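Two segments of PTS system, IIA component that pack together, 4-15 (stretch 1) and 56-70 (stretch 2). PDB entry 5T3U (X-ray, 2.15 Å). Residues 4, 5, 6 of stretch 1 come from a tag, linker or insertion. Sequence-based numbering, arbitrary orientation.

Stretch 1, residues 4-15: MASFNRGILVAS
Stretch 2 56-70: YFKNQVDELLDSNQE

A strand can meet a helix through side chains at one end and, where the helix runs out, through backbone at the other; these two segments of a PTS system IIA component illustrate both modes. The strand of stretch 1 and the helix of stretch 2 run nearly antiparallel (165°), their axes 8.7 Å apart at closest approach, and the two stretches together bury 746 Å². After the helix, the chain reverses and Asn68 and Glu70 lie parallel to Phe7 and Arg9, with CA-CA distances of 4.5 and 4.8 Å.

Here four backbone hydrogen bonds satisfy two donors and two acceptors on each stretch. Phe7 N donates to Ser67 O (2.8 Å), and Phe7 O accepts from Gln69 N (2.8 Å). Asn8 O then takes Glu70 N (3.1 Å), while Gly10 N gives to Glu70 O (2.9 Å, nearly linear at 169°). Corners at Asn8 (phi/psi -68/-46) and Gln69 (-70/-37) interrupt the otherwise extended chains. Ser67 O also receives a CA-H contact from tag-derived Ser6, CA to O 3.5 Å.

Arg9 (t, t, m) and Glu70 (m, t) share one face, where Arg9 NE and Glu70 OE1 form a salt bridge at 3.6 Å; Arg9 NH1 and NH2 are satisfied elsewhere in the structure. Phe7 (m) and Asn68 (m) point to the other face. Gly10 suits its crowded site: a CB there would point toward stretch 2 and run into the end of the Asn68 side chain, whichever way its amide is turned.

Farther along, polar pairing gives way to apolar packing. Buried Leu12 (chi1 t, chi2 p) points toward the helix. Leu12 CD2 sits over the face of Phe57 (t), 4.1 Å from the ring centroid, and 3.6 Å from Val61 CG2; Leu12 CB lies 4.0 Å from Leu64 CD1 (m, t). Small Ala14 places CB at the ring edge, 3.9 Å from Phe57 CE1. Ile11 and Val13 point away.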

# COMPACT_ATOMS: atom_id res chain seq x y z
N MET A 4 5.25 -26.78 -20.97
CA MET A 4 5.10 -25.32 -20.64
C MET A 4 6.08 -24.87 -19.53
O MET A 4 6.56 -25.68 -18.71
CB MET A 4 3.63 -25.01 -20.28
N ALA A 5 6.39 -23.57 -19.51
CA ALA A 5 7.29 -22.98 -18.52
C ALA A 5 6.73 -23.01 -17.08
O ALA A 5 5.57 -22.66 -16.88
CB ALA A 5 7.66 -21.53 -18.97
N SER A 6 7.51 -23.53 -16.11
CA SER A 6 7.24 -23.33 -14.67
C SER A 6 8.35 -22.43 -14.17
O SER A 6 9.51 -22.84 -14.01
CB SER A 6 7.05 -24.61 -13.76
OG SER A 6 6.16 -24.37 -12.55
N PHE A 7 7.98 -21.17 -13.96
CA PHE A 7 8.84 -20.17 -13.36
C PHE A 7 8.91 -20.35 -11.84
O PHE A 7 8.22 -21.21 -11.26
CB PHE A 7 8.34 -18.79 -13.73
CG PHE A 7 8.21 -18.58 -15.21
CD1 PHE A 7 9.34 -18.42 -16.01
CD2 PHE A 7 6.96 -18.52 -15.81
CE1 PHE A 7 9.24 -18.21 -17.37
CE2 PHE A 7 6.83 -18.32 -17.17
CZ PHE A 7 7.98 -18.17 -17.97
N ASN A 8 9.76 -19.56 -11.19
CA ASN A 8 9.98 -19.74 -9.76
C ASN A 8 8.76 -19.37 -8.90
O ASN A 8 8.39 -20.12 -8.02
CB ASN A 8 11.19 -18.93 -9.30
CG ASN A 8 12.50 -19.53 -9.75
OD1 ASN A 8 12.59 -20.73 -9.93
ND2 ASN A 8 13.49 -18.71 -9.96
N ARG A 9 8.14 -18.23 -9.19
CA ARG A 9 7.29 -17.55 -8.21
C ARG A 9 6.31 -16.63 -8.93
O ARG A 9 6.74 -15.78 -9.70
CB ARG A 9 8.20 -16.71 -7.30
CG ARG A 9 7.62 -16.22 -6.00
CD ARG A 9 8.71 -15.78 -5.06
NE ARG A 9 9.76 -16.78 -4.99
CZ ARG A 9 10.99 -16.60 -5.45
NH1 ARG A 9 11.33 -15.43 -6.00
NH2 ARG A 9 11.88 -17.59 -5.37
N GLY A 10 5.02 -16.83 -8.68
CA GLY A 10 3.95 -15.92 -9.12
C GLY A 10 3.47 -15.03 -7.96
O GLY A 10 3.77 -15.30 -6.78
N ILE A 11 2.76 -13.96 -8.28
CA ILE A 11 2.34 -13.05 -7.22
C ILE A 11 0.90 -12.73 -7.43
O ILE A 11 0.51 -12.30 -8.50
CB ILE A 11 3.19 -11.72 -7.19
CG1 ILE A 11 4.68 -12.00 -6.97
CG2 ILE A 11 2.66 -10.72 -6.09
CD1 ILE A 11 5.53 -10.76 -7.24
N LEU A 12 0.08 -12.94 -6.41
CA LEU A 12 -1.28 -12.43 -6.48
C LEU A 12 -1.43 -11.29 -5.47
O LEU A 12 -1.12 -11.46 -4.29
CB LEU A 12 -2.29 -13.53 -6.16
CG LEU A 12 -3.76 -13.11 -6.07
CD1 LEU A 12 -4.34 -12.57 -7.41
CD2 LEU A 12 -4.58 -14.27 -5.57
N VAL A 13 -1.90 -10.14 -5.93
CA VAL A 13 -2.08 -9.00 -5.04
C VAL A 13 -3.57 -8.86 -4.88
O VAL A 13 -4.28 -8.63 -5.88
CB VAL A 13 -1.57 -7.67 -5.65
CG1 VAL A 13 -1.50 -6.60 -4.60
CG2 VAL A 13 -0.21 -7.84 -6.31
N ALA A 14 -4.06 -8.98 -3.65
CA ALA A 14 -5.52 -8.98 -3.43
C ALA A 14 -5.94 -8.00 -2.34
O ALA A 14 -5.27 -7.88 -1.35
CB ALA A 14 -5.99 -10.38 -3.07
N SER A 15 -7.07 -7.32 -2.52
CA SER A 15 -7.54 -6.40 -1.50
C SER A 15 -9.04 -6.17 -1.63
O SER A 15 -9.64 -6.46 -2.67
CB SER A 15 -6.83 -5.04 -1.70
OG SER A 15 -7.26 -4.46 -2.91
N TYR A 56 -13.20 -16.87 -7.45
CA TYR A 56 -12.31 -16.06 -8.28
C TYR A 56 -10.92 -16.08 -7.72
O TYR A 56 -9.95 -16.29 -8.46
CB TYR A 56 -12.73 -14.59 -8.30
CG TYR A 56 -13.96 -14.25 -9.08
CD1 TYR A 56 -14.34 -14.98 -10.22
CD2 TYR A 56 -14.75 -13.15 -8.69
CE1 TYR A 56 -15.52 -14.62 -10.95
CE2 TYR A 56 -15.88 -12.79 -9.40
CZ TYR A 56 -16.27 -13.52 -10.51
OH TYR A 56 -17.40 -13.11 -11.18
N PHE A 57 -10.84 -15.85 -6.41
CA PHE A 57 -9.59 -15.92 -5.65
C PHE A 57 -8.88 -17.27 -5.79
O PHE A 57 -7.69 -17.33 -6.11
CB PHE A 57 -9.81 -15.59 -4.16
CG PHE A 57 -8.53 -15.51 -3.39
CD1 PHE A 57 -7.89 -14.29 -3.20
CD2 PHE A 57 -7.91 -16.65 -2.90
CE1 PHE A 57 -6.66 -14.22 -2.52
CE2 PHE A 57 -6.70 -16.60 -2.24
CZ PHE A 57 -6.07 -15.36 -2.06
N LYS A 58 -9.62 -18.35 -5.51
CA LYS A 58 -9.09 -19.70 -5.62
C LYS A 58 -8.54 -19.93 -7.02
O LYS A 58 -7.43 -20.41 -7.17
CB LYS A 58 -10.16 -20.74 -5.25
CG LYS A 58 -9.71 -22.22 -5.41
CD LYS A 58 -10.92 -23.18 -5.21
CE LYS A 58 -10.48 -24.66 -5.10
NZ LYS A 58 -9.67 -25.09 -6.30
N ASN A 59 -9.33 -19.58 -8.02
CA ASN A 59 -8.93 -19.70 -9.43
C ASN A 59 -7.67 -18.93 -9.80
O ASN A 59 -6.84 -19.44 -10.55
CB ASN A 59 -10.10 -19.29 -10.35
CG ASN A 59 -11.17 -20.37 -10.47
OD1 ASN A 59 -10.98 -21.52 -10.04
ND2 ASN A 59 -12.31 -20.01 -11.06
N GLN A 60 -7.51 -17.70 -9.30
CA GLN A 60 -6.27 -16.92 -9.53
C GLN A 60 -5.04 -17.62 -8.97
O GLN A 60 -3.99 -17.67 -9.65
CB GLN A 60 -6.35 -15.49 -8.94
CG GLN A 60 -7.46 -14.62 -9.47
CD GLN A 60 -7.18 -14.10 -10.86
OE1 GLN A 60 -7.19 -14.86 -11.83
NE2 GLN A 60 -6.93 -12.77 -10.97
N VAL A 61 -5.13 -18.16 -7.76
CA VAL A 61 -3.96 -18.84 -7.16
C VAL A 61 -3.64 -20.14 -7.92
O VAL A 61 -2.47 -20.39 -8.26
CB VAL A 61 -4.09 -19.11 -5.65
CG1 VAL A 61 -2.90 -19.93 -5.15
CG2 VAL A 61 -4.19 -17.81 -4.84
N ASP A 62 -4.67 -20.96 -8.19
CA ASP A 62 -4.51 -22.22 -8.93
C ASP A 62 -3.86 -22.00 -10.29
O ASP A 62 -2.91 -22.69 -10.65
CB ASP A 62 -5.88 -22.90 -9.14
CG ASP A 62 -6.47 -23.45 -7.86
OD1 ASP A 62 -5.74 -23.63 -6.86
OD2 ASP A 62 -7.69 -23.75 -7.85
N GLU A 63 -4.37 -21.02 -11.03
CA GLU A 63 -3.82 -20.74 -12.35
C GLU A 63 -2.38 -20.22 -12.34
O GLU A 63 -1.60 -20.51 -13.24
CB GLU A 63 -4.75 -19.82 -13.13
CG GLU A 63 -5.98 -20.58 -13.61
CD GLU A 63 -7.12 -19.68 -14.02
OE1 GLU A 63 -8.28 -20.06 -13.74
OE2 GLU A 63 -6.87 -18.59 -14.60
N LEU A 64 -2.02 -19.49 -11.30
CA LEU A 64 -0.66 -19.02 -11.15
C LEU A 64 0.23 -20.21 -10.85
O LEU A 64 1.36 -20.27 -11.32
CB LEU A 64 -0.58 -17.89 -10.09
CG LEU A 64 -0.96 -16.48 -10.60
CD1 LEU A 64 -1.06 -15.44 -9.46
CD2 LEU A 64 -0.00 -15.97 -11.71
N LEU A 65 -0.28 -21.18 -10.09
CA LEU A 65 0.49 -22.41 -9.82
C LEU A 65 0.73 -23.32 -11.05
O LEU A 65 1.65 -24.18 -11.02
CB LEU A 65 -0.07 -23.21 -8.63
CG LEU A 65 0.09 -22.63 -7.21
CD1 LEU A 65 -0.92 -23.27 -6.24
CD2 LEU A 65 1.53 -22.74 -6.68
N ASP A 66 -0.05 -23.12 -12.11
CA ASP A 66 0.20 -23.87 -13.34
C ASP A 66 1.48 -23.42 -14.01
O ASP A 66 2.05 -24.17 -14.79
CB ASP A 66 -0.93 -23.72 -14.37
CG ASP A 66 -2.22 -24.33 -13.91
OD1 ASP A 66 -2.20 -25.36 -13.20
OD2 ASP A 66 -3.29 -23.77 -14.28
N SER A 67 1.92 -22.17 -13.70
CA SER A 67 3.05 -21.51 -14.37
C SER A 67 4.19 -21.14 -13.45
O SER A 67 5.20 -20.60 -13.92
CB SER A 67 2.59 -20.17 -14.97
OG SER A 67 1.71 -20.38 -16.05
N ASN A 68 4.02 -21.37 -12.16
CA ASN A 68 5.03 -20.96 -11.20
C ASN A 68 5.12 -22.05 -10.18
O ASN A 68 4.10 -22.64 -9.87
CB ASN A 68 4.62 -19.64 -10.50
CG ASN A 68 4.46 -18.50 -11.44
OD1 ASN A 68 3.35 -18.21 -11.91
ND2 ASN A 68 5.55 -17.83 -11.75
N GLN A 69 6.29 -22.31 -9.63
CA GLN A 69 6.43 -23.32 -8.58
C GLN A 69 5.79 -22.91 -7.24
O GLN A 69 5.27 -23.77 -6.51
CB GLN A 69 7.90 -23.64 -8.32
CG GLN A 69 8.60 -24.39 -9.46
CD GLN A 69 10.05 -24.66 -9.09
OE1 GLN A 69 10.96 -24.03 -9.61
NE2 GLN A 69 10.25 -25.55 -8.14
N GLU A 70 5.89 -21.63 -6.90
CA GLU A 70 5.26 -21.08 -5.71
C GLU A 70 4.45 -19.84 -6.04
O GLU A 70 4.62 -19.23 -7.12
CB GLU A 70 6.33 -20.62 -4.75
CG GLU A 70 7.28 -21.64 -4.26
CD GLU A 70 8.41 -20.97 -3.52
OE1 GLU A 70 8.43 -19.71 -3.44
OE2 GLU A 70 9.28 -21.70 -3.02